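Local coordinates for peridinin-chlorophyll A protein (Amphidinium carterae, PDB 2C9E) that probably serves as a water-soluble antenna that captures blue-green sunlight with its bound peridinin and chlorophyll a, at residues 42-46 with 251-255; 194-198 with 255-259; 240-246 with 266-271. All coordinates share one frame. Numbering follows the deposited sequence.

Contact 1 (42-46 with 251-255)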
# COMPACT_ATOMS: atom_id res chain seq x y z
N ARG A 42 10.13 14.75 -4.34
CA ARG A 42 10.47 14.77 -2.92
C ARG A 42 9.22 14.80 -2.03
O ARG A 42 9.18 14.16 -0.97
CB ARG A 42 11.35 16.00 -2.62
CG ARG A 42 11.88 16.03 -1.23
CD ARG A 42 12.45 17.40 -0.87
NE ARG A 42 12.88 17.35 0.51
CZ ARG A 42 14.11 16.99 0.88
NH1 ARG A 42 15.00 16.66 -0.05
NH2 ARG A 42 14.42 16.89 2.18
N GLN A 43 8.22 15.56 -2.44
CA GLN A 43 7.01 15.69 -1.67
C GLN A 43 6.28 14.33 -1.67
O GLN A 43 5.74 13.91 -0.64
CB GLN A 43 6.09 16.76 -2.26
CG GLN A 43 4.97 17.17 -1.28
CD GLN A 43 3.88 18.10 -1.89
OE1 GLN A 43 4.14 18.84 -2.87
NE2 GLN A 43 2.66 18.07 -1.29
N ALA A 44 6.27 13.66 -2.81
CA ALA A 44 5.64 12.34 -2.93
C ALA A 44 6.34 11.34 -2.02
O ALA A 44 5.70 10.55 -1.33
CB ALA A 44 5.68 11.86 -4.40
N ALA A 45 7.67 11.37 -2.00
CA ALA A 45 8.41 10.40 -1.16
C ALA A 45 8.20 10.68 0.35
O ALA A 45 8.03 9.74 1.17
CB ALA A 45 9.96 10.42 -1.54
N LEU A 46 8.18 11.97 0.72
CA LEU A 46 7.92 12.35 2.12
C LEU A 46 6.49 11.93 2.49
O LEU A 46 6.24 11.44 3.60
CB LEU A 46 8.05 13.86 2.31
CG LEU A 46 7.70 14.42 3.69
CD1 LEU A 46 8.51 13.69 4.83
CD2 LEU A 46 8.07 15.92 3.70
N ALA A 251 16.99 8.77 2.24
CA ALA A 251 17.02 8.91 0.77
C ALA A 251 16.53 10.21 0.18
O ALA A 251 16.89 10.53 -0.96
CB ALA A 251 16.23 7.72 0.12
N LEU A 252 15.73 10.96 0.96
CA LEU A 252 15.12 12.21 0.49
C LEU A 252 15.97 13.29 -0.16
O LEU A 252 15.51 14.00 -1.04
CB LEU A 252 14.36 12.85 1.64
CG LEU A 252 12.98 12.35 2.08
CD1 LEU A 252 12.50 13.24 3.27
CD2 LEU A 252 11.98 12.39 0.91
N ASN A 253 17.20 13.45 0.27
CA ASN A 253 18.04 14.51 -0.32
C ASN A 253 19.00 13.95 -1.37
O ASN A 253 19.76 14.70 -1.92
CB ASN A 253 18.91 15.22 0.74
CG ASN A 253 18.13 15.71 1.94
OD1 ASN A 253 17.19 16.50 1.83
ND2 ASN A 253 18.54 15.26 3.12
N THR A 254 18.97 12.65 -1.63
CA THR A 254 19.88 12.05 -2.60
C THR A 254 19.24 12.03 -3.97
O THR A 254 18.06 11.70 -4.10
CB THR A 254 20.21 10.61 -2.18
OG1 THR A 254 20.65 10.61 -0.83
CG2 THR A 254 21.30 10.00 -3.05
N PRO A 255 19.97 12.42 -5.01
CA PRO A 255 19.35 12.40 -6.35
C PRO A 255 18.77 11.01 -6.66
O PRO A 255 19.37 9.97 -6.29
CB PRO A 255 20.50 12.77 -7.27
CG PRO A 255 21.31 13.77 -6.38
CD PRO A 255 21.31 13.05 -5.04
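Arg42 lies near the start of helix 41-55 and reaches across to a tight turn. Its first three chi angles are all t, so the side chain is extended as far as NE. CA-CB points sideways, but this extension carries the guanidinium to Asn253. There both terminal nitrogens donate to one side-chain amide oxygen: Arg42 NH1 lies 2.9 Å and Arg42 NH2 2.8 Å from Asn253 OD1. Arg42 NH1 also sits 2.9 Å from Leu252 O, but the angle is too poor for a hydrogen bond. The Asn253 CB points away from the helix. Its chi1 of m brings the carboxamide back, with OD1 near the guanidinium plane.

Leu252 points toward the helix in the mt rotamer. Its CB lies over one face of the guanidinium, with Leu252 CB 4.1 Å from Arg42 NH2. Leu252 CD2 packs 3.7 Å from Ala45 CB. Leu46 is tp, and its CD1 meets Leu252 CD1 at 4.3 Å. The small Ala45 side chain leaves room for the leucine and also touches a bound peridinin.

Ala251 to Thr254 form a type I beta turn, closed by Thr254 N to Ala251 O at 3.0 Å. Leu252 and Asn253 are its two central residues. Here a beta turn that leads out of helix 234-251 toward helix 261-276, from the second peridinin-chlorophyll binding repeat, docks on a helix of the first in this all-helical fold.

Contact 2 (194-198 with 255-259). With PID (peridinin), chain J.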
# COMPACT_ATOMS: atom_id res chain seq x y z
N LYS A 194 21.50 2.87 -9.62
CA LYS A 194 21.49 3.48 -10.94
C LYS A 194 20.07 3.92 -11.38
O LYS A 194 19.90 4.61 -12.37
CB LYS A 194 22.11 2.52 -11.94
CG LYS A 194 23.56 2.20 -11.48
CD LYS A 194 24.31 1.36 -12.47
CE LYS A 194 25.71 1.10 -11.97
NZ LYS A 194 25.75 0.32 -10.69
N LEU A 195 19.05 3.60 -10.61
CA LEU A 195 17.70 3.97 -11.05
C LEU A 195 17.23 5.24 -10.43
O LEU A 195 17.74 5.64 -9.39
CB LEU A 195 16.73 2.83 -10.71
CG LEU A 195 17.07 1.46 -11.34
CD1 LEU A 195 16.23 0.36 -10.64
CD2 LEU A 195 16.78 1.51 -12.87
N ASP A 196 16.25 5.89 -11.05
CA ASP A 196 15.69 7.12 -10.50
C ASP A 196 14.34 6.71 -9.89
O ASP A 196 13.34 6.60 -10.60
CB ASP A 196 15.46 8.17 -11.57
CG ASP A 196 15.02 9.49 -10.96
OD1 ASP A 196 14.60 9.47 -9.79
OD2 ASP A 196 15.07 10.54 -11.63
N TRP A 197 14.31 6.54 -8.57
CA TRP A 197 13.11 6.07 -7.92
C TRP A 197 12.00 7.08 -7.85
O TRP A 197 10.87 6.76 -7.44
CB TRP A 197 13.44 5.50 -6.52
CG TRP A 197 14.39 4.32 -6.66
CD1 TRP A 197 15.71 4.37 -6.91
CD2 TRP A 197 14.04 2.94 -6.64
NE1 TRP A 197 16.22 3.12 -7.05
CE2 TRP A 197 15.22 2.21 -6.89
CE3 TRP A 197 12.83 2.24 -6.42
CZ2 TRP A 197 15.24 0.81 -6.94
CZ3 TRP A 197 12.85 0.83 -6.47
CH2 TRP A 197 14.06 0.14 -6.73
N GLY A 198 12.32 8.31 -8.25
CA GLY A 198 11.31 9.35 -8.25
C GLY A 198 10.69 9.48 -9.62
O GLY A 198 9.72 10.21 -9.81
N PRO A 255 19.97 12.42 -5.01
CA PRO A 255 19.35 12.40 -6.35
C PRO A 255 18.77 11.01 -6.66
O PRO A 255 19.37 9.97 -6.29
CB PRO A 255 20.50 12.77 -7.27
CG PRO A 255 21.31 13.77 -6.38
CD PRO A 255 21.31 13.05 -5.04
N GLY A 256 17.58 10.99 -7.26
CA GLY A 256 16.94 9.73 -7.60
C GLY A 256 16.38 8.94 -6.44
O GLY A 256 15.94 7.81 -6.63
N LEU A 257 16.43 9.52 -5.25
CA LEU A 257 15.90 8.92 -4.02
C LEU A 257 16.51 7.55 -3.74
O LEU A 257 15.84 6.61 -3.31
CB LEU A 257 14.34 8.83 -4.03
CG LEU A 257 13.40 10.07 -4.04
CD1 LEU A 257 13.72 11.09 -2.93
CD2 LEU A 257 13.55 10.79 -5.29
N VAL A 258 17.81 7.48 -3.98
CA VAL A 258 18.63 6.29 -3.78
C VAL A 258 18.98 6.11 -2.30
O VAL A 258 19.63 6.95 -1.69
CB VAL A 258 19.91 6.40 -4.60
CG1 VAL A 258 20.94 5.40 -4.13
CG2 VAL A 258 19.58 6.16 -6.07
N ALA A 259 18.54 5.00 -1.75
CA ALA A 259 18.78 4.68 -0.35
C ALA A 259 20.25 4.59 0.04
O ALA A 259 21.12 4.30 -0.79
CB ALA A 259 18.12 3.35 -0.02
C1 PID J . 9.66 -18.26 -2.74
C2 PID J . 9.39 -19.77 -2.73
C3 PID J . 8.38 -20.09 -1.62
C4 PID J . 9.05 -19.73 -0.29
C5 PID J . 9.19 -18.22 -0.13
C6 PID J . 9.64 -17.50 -1.41
C7 PID J . 10.35 -16.31 -1.22
C8 PID J . 10.06 -15.07 -1.79
C9 PID J . 10.80 -13.91 -1.53
C10 PID J . 11.91 -13.78 -0.69
C11 PID J . 10.55 -12.69 -2.02
C12 PID J . 11.44 -11.83 -1.52
C13 PID J . 11.45 -10.46 -1.78
C14 PID J . 12.36 -9.52 -1.28
C15 PID J . 12.20 -8.18 -1.65
C16 PID J . 12.99 -7.11 -1.25
C17 PID J . 12.72 -5.82 -1.70
C18 PID J . 13.47 -4.72 -1.30
C19 PID J . 13.21 -3.41 -1.71
C20 PID J . 13.97 -2.35 -1.23
C21 PID J . 13.76 -1.00 -1.53
C22 PID J . 14.57 -0.03 -0.94
C23 PID J . 14.39 1.25 -1.15
C24 PID J . 14.18 2.52 -1.34
C25 PID J . 13.27 3.34 -0.43
C26 PID J . 12.29 4.17 -1.28
C27 PID J . 13.01 4.98 -2.36
C28 PID J . 13.84 4.08 -3.28
C29 PID J . 14.87 3.26 -2.51
C30 PID J . 11.42 6.70 -2.82
C31 PID J . 10.40 7.36 -3.75
CM1 PID J . 10.53 -17.80 -3.90
CM2 PID J . 10.17 -18.02 1.02
CM3 PID J . 7.82 -17.68 0.30
CM4 PID J . 13.50 -9.94 -0.35
CM5 PID J . 12.71 -0.56 -2.55
CM6 PID J . 12.44 2.44 0.49
CM7 PID J . 14.11 4.29 0.44
CM8 PID J . 15.57 2.31 -3.48
O1 PID J . 8.57 -17.40 -2.37
O2 PID J . 7.99 -21.47 -1.63
O3 PID J . 12.41 -14.68 -0.02
O4 PID J . 12.32 -12.48 -0.69
O5 PID J . 15.84 4.14 -1.94
O6 PID J . 12.03 5.56 -3.24
O7 PID J . 11.70 7.20 -1.72
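One main-chain hydrogen bond joins the two loops: Trp197 N donates to Gly256 O at 2.8 Å. Gly198 N donates to Asp196 OD1 at 3.0 Å, which makes an Asx turn. The indole Trp197 NE1 is hydrogen-bonded to Met192 O of helix 176-192. On the other loop, peridinin O5 donates to Leu257 O at 2.8 Å. Ala259 N gives the same O5 a weak hydrogen bond, also 2.8 Å long.

Packing fills the rest. Trp197 CB lies 4.3 Å from Leu257 CB, and Trp197 CD1 lies 4.3 Å from Val258 CG2. Gly198 CA is 4.0 Å from Leu257 CD2; a CB there would be tight. Gly256 CA sits 3.2 Å from Asp196 OD1. Peridinin CM8 rests over one indole face, 3.4 Å from Trp197 CE2.

The chemistry implies that this end of the carotenoid is held in two ways: main-chain atoms meet its hydroxyl, while the indole covers its methyl group.

Contact 3 (240-246 with 266-271). With CLA (chlorophyll a), chain C.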
# COMPACT_ATOMS: atom_id res chain seq x y z
N ALA A 240 9.45 -4.26 9.27
CA ALA A 240 9.73 -3.96 7.86
C ALA A 240 9.22 -2.55 7.47
O ALA A 240 9.93 -1.75 6.87
CB ALA A 240 9.11 -5.02 7.01
N VAL A 241 7.98 -2.24 7.85
CA VAL A 241 7.41 -0.94 7.58
C VAL A 241 8.36 0.16 8.18
O VAL A 241 8.71 1.14 7.53
CB VAL A 241 5.98 -0.83 8.20
CG1 VAL A 241 5.46 0.62 8.16
CG2 VAL A 241 4.98 -1.72 7.43
N PHE A 242 8.77 -0.00 9.43
CA PHE A 242 9.62 1.00 9.99
C PHE A 242 10.99 1.04 9.24
O PHE A 242 11.56 2.13 9.00
CB PHE A 242 9.81 0.75 11.49
CG PHE A 242 10.69 1.78 12.15
CD1 PHE A 242 10.31 3.12 12.14
CD2 PHE A 242 11.94 1.42 12.66
CE1 PHE A 242 11.17 4.11 12.63
CE2 PHE A 242 12.82 2.39 13.16
CZ PHE A 242 12.44 3.75 13.14
N ALA A 243 11.52 -0.13 8.85
CA ALA A 243 12.79 -0.15 8.11
C ALA A 243 12.67 0.79 6.87
O ALA A 243 13.58 1.55 6.55
CB ALA A 243 13.13 -1.59 7.66
N HIS A 244 11.52 0.76 6.18
CA HIS A 244 11.33 1.63 5.00
C HIS A 244 11.23 3.10 5.43
O HIS A 244 11.73 3.97 4.75
CB HIS A 244 10.07 1.25 4.22
CG HIS A 244 10.16 -0.04 3.45
ND1 HIS A 244 10.03 -1.28 4.05
CD2 HIS A 244 10.32 -0.28 2.13
CE1 HIS A 244 10.11 -2.23 3.13
NE2 HIS A 244 10.29 -1.65 1.95
N VAL A 245 10.54 3.39 6.55
CA VAL A 245 10.41 4.77 7.07
C VAL A 245 11.85 5.27 7.26
O VAL A 245 12.21 6.37 6.89
CB VAL A 245 9.67 4.87 8.48
CG1 VAL A 245 9.89 6.28 9.08
CG2 VAL A 245 8.14 4.63 8.35
N ARG A 246 12.69 4.44 7.85
CA ARG A 246 14.07 4.92 8.03
C ARG A 246 14.80 5.14 6.68
O ARG A 246 15.46 6.16 6.49
CB ARG A 246 14.87 3.93 8.89
CG ARG A 246 16.35 4.23 8.87
CD ARG A 246 17.16 3.02 9.31
NE ARG A 246 16.95 2.69 10.72
CZ ARG A 246 16.65 1.47 11.15
NH1 ARG A 246 16.52 0.47 10.26
NH2 ARG A 246 16.49 1.25 12.46
N ARG A 266 19.05 -3.07 5.89
CA ARG A 266 18.06 -3.25 6.95
C ARG A 266 16.68 -3.53 6.36
O ARG A 266 15.95 -4.39 6.85
CB ARG A 266 18.05 -2.02 7.89
CG ARG A 266 18.62 -2.34 9.30
CD ARG A 266 18.82 -1.07 10.15
NE ARG A 266 19.48 -0.03 9.35
CZ ARG A 266 19.79 1.19 9.77
NH1 ARG A 266 19.52 1.58 11.01
NH2 ARG A 266 20.40 2.03 8.93
N VAL A 267 16.32 -2.84 5.27
CA VAL A 267 15.03 -3.10 4.61
C VAL A 267 14.97 -4.53 4.08
O VAL A 267 13.98 -5.23 4.31
CB VAL A 267 14.76 -2.14 3.39
CG1 VAL A 267 13.59 -2.70 2.51
CG2 VAL A 267 14.40 -0.78 3.88
N ASN A 268 16.01 -4.98 3.40
CA ASN A 268 15.95 -6.34 2.87
C ASN A 268 15.91 -7.41 3.96
O ASN A 268 15.27 -8.46 3.81
CB ASN A 268 17.14 -6.64 1.94
CG ASN A 268 17.10 -5.85 0.65
OD1 ASN A 268 18.12 -5.34 0.19
ND2 ASN A 268 15.93 -5.76 0.06
N LEU A 269 16.61 -7.16 5.06
CA LEU A 269 16.61 -8.17 6.13
C LEU A 269 15.22 -8.23 6.77
O LEU A 269 14.68 -9.31 7.04
CB LEU A 269 17.65 -7.82 7.20
CG LEU A 269 17.72 -8.76 8.41
CD1 LEU A 269 17.91 -10.23 7.96
CD2 LEU A 269 18.90 -8.33 9.30
N ALA A 270 14.65 -7.05 7.01
CA ALA A 270 13.34 -6.93 7.62
C ALA A 270 12.30 -7.59 6.73
O ALA A 270 11.41 -8.27 7.23
CB ALA A 270 13.03 -5.47 7.88
N LEU A 271 12.40 -7.43 5.41
CA LEU A 271 11.44 -8.08 4.51
C LEU A 271 11.63 -9.60 4.53
O LEU A 271 10.67 -10.35 4.57
CB LEU A 271 11.60 -7.55 3.07
CG LEU A 271 11.05 -6.15 2.83
CD1 LEU A 271 11.39 -5.68 1.46
CD2 LEU A 271 9.53 -6.17 3.01
MG CLA C . 8.59 -2.82 -1.44
CHA CLA C . 8.68 -5.72 -3.42
CHB CLA C . 9.43 -0.94 -4.23
CHC CLA C . 7.60 0.09 0.19
CHD CLA C . 6.93 -4.71 0.98
NA CLA C . 9.16 -3.29 -3.50
C1A CLA C . 9.12 -4.56 -4.09
C2A CLA C . 9.47 -4.46 -5.56
C3A CLA C . 9.92 -3.01 -5.73
C4A CLA C . 9.47 -2.33 -4.44
CMA CLA C . 11.45 -2.95 -5.82
CAA CLA C . 8.25 -4.75 -6.45
CBA CLA C . 8.61 -4.89 -7.92
CGA CLA C . 7.38 -4.96 -8.82
O1A CLA C . 7.55 -5.02 -10.04
O2A CLA C . 6.01 -4.96 -8.28
NB CLA C . 8.64 -0.79 -1.89
C1B CLA C . 9.07 -0.25 -3.09
C2B CLA C . 9.17 1.18 -2.94
C3B CLA C . 8.68 1.51 -1.71
C4B CLA C . 8.27 0.25 -1.06
CMB CLA C . 9.80 2.18 -3.98
CAB CLA C . 8.72 2.94 -1.42
CBB CLA C . 8.29 3.41 -0.24
NC CLA C . 7.46 -2.40 0.28
C1C CLA C . 7.22 -1.14 0.81
C2C CLA C . 6.61 -1.29 2.12
C3C CLA C . 6.43 -2.61 2.33
C4C CLA C . 6.94 -3.32 1.17
CMC CLA C . 6.22 -0.18 3.10
CAC CLA C . 5.82 -3.28 3.55
CBC CLA C . 6.91 -3.60 4.64
ND CLA C . 7.93 -4.73 -1.24
C1D CLA C . 7.42 -5.39 -0.16
C2D CLA C . 7.59 -6.81 -0.30
C3D CLA C . 8.06 -6.99 -1.54
C4D CLA C . 8.26 -5.71 -2.11
CMD CLA C . 7.20 -7.90 0.78
CAD CLA C . 8.37 -7.96 -2.56
OBD CLA C . 8.60 -9.18 -2.49
CBD CLA C . 8.56 -7.21 -3.86
CGD CLA C . 9.85 -7.70 -4.47
O1D CLA C . 10.91 -7.11 -4.25
O2D CLA C . 9.84 -8.83 -5.23
CED CLA C . 10.98 -9.36 -5.62
C1 CLA C . 4.93 -5.04 -9.24
C2 CLA C . 3.74 -5.02 -8.51
C3 CLA C . 2.56 -5.72 -8.68
C4 CLA C . 2.31 -6.75 -9.85
C5 CLA C . 1.33 -5.55 -7.69
C6 CLA C . 1.51 -4.47 -6.58
C7 CLA C . 0.38 -4.50 -5.53
C8 CLA C . 0.52 -3.50 -4.35
C9 CLA C . -0.44 -3.88 -3.20
C10 CLA C . 0.19 -2.08 -4.87
C11 CLA C . -0.05 -1.00 -3.78
C12 CLA C . -0.11 0.41 -4.39
C13 CLA C . -1.11 0.62 -5.53
C14 CLA C . -0.80 1.82 -6.41
C15 CLA C . -2.52 0.74 -4.95
C16 CLA C . -2.82 1.96 -4.08
C17 CLA C . -4.09 1.71 -3.33
C18 CLA C . -4.62 2.89 -2.52
C19 CLA C . -5.90 2.50 -1.83
C20 CLA C . -4.90 4.07 -3.44
O HOH W 1 10.48 -2.74 -0.46
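The two helical segments run antiparallel. Their N-to-C directions differ by 169°, and their axes approach to 8.5 Å. Ala240, Ala243 and Ala270 let the backbones come close: the CA atoms are 4.7 Å apart for Ala240 and Ala270, and 5.1 Å for Ala243 and Val267. Ala270 CB touches Ala240 CB at 4.0 Å and Ala243 CB at 3.9 Å.

Helices 234-251 and 261-276 thus form an antiparallel helical hairpin, with a chlorophyll a site along one edge. His244 ND1 donates to Ala240 O at 2.9 Å, one turn back. His244 NE2 is hydrogen-bonded at 2.7 Å to a water, and that water binds the chlorophyll MG at 2.1 Å. Val267 CG1 makes a CH-pi contact with one His244 face, 3.8 Å from the ring centroid. Chlorophyll C1C lies over the opposite face. Leu271 CD2 sits at the ring edge, 4.0 Å from His244 CE1 and 3.6 Å from chlorophyll CHD.

Further along, Arg246 NE and Arg266 NH1 come within 2.8 Å, but both are donors and form no hydrogen bond; this closeness in the model should not be over-read. Arg266 is salt-bridged to Asp263, and Arg246 has a long, weak ion pair with Glu164.

Along the chain the segments come in the order 42-46, 194-198, 240-246, 251-255, 255-259 and 266-271. Contacts 1 and 2 are neighbours, with centres about 9 Å apart. They share Pro255 and touch directly, as where Leu252 CA lies 3.9 Å from Leu257 CD1. Contact 3 is centred about 17 Å from each and touches neither. Yet one unit links all three: contact 3 pairs helices 234-251 and 261-276, and the link between them, from the end of helix 234-251, supplies 251-259. That link meets helix 41-55 in contact 1 and the 194-198 loop in contact 2. The hairpin therefore contributes to pigment sites both along its helices and at its connecting loop.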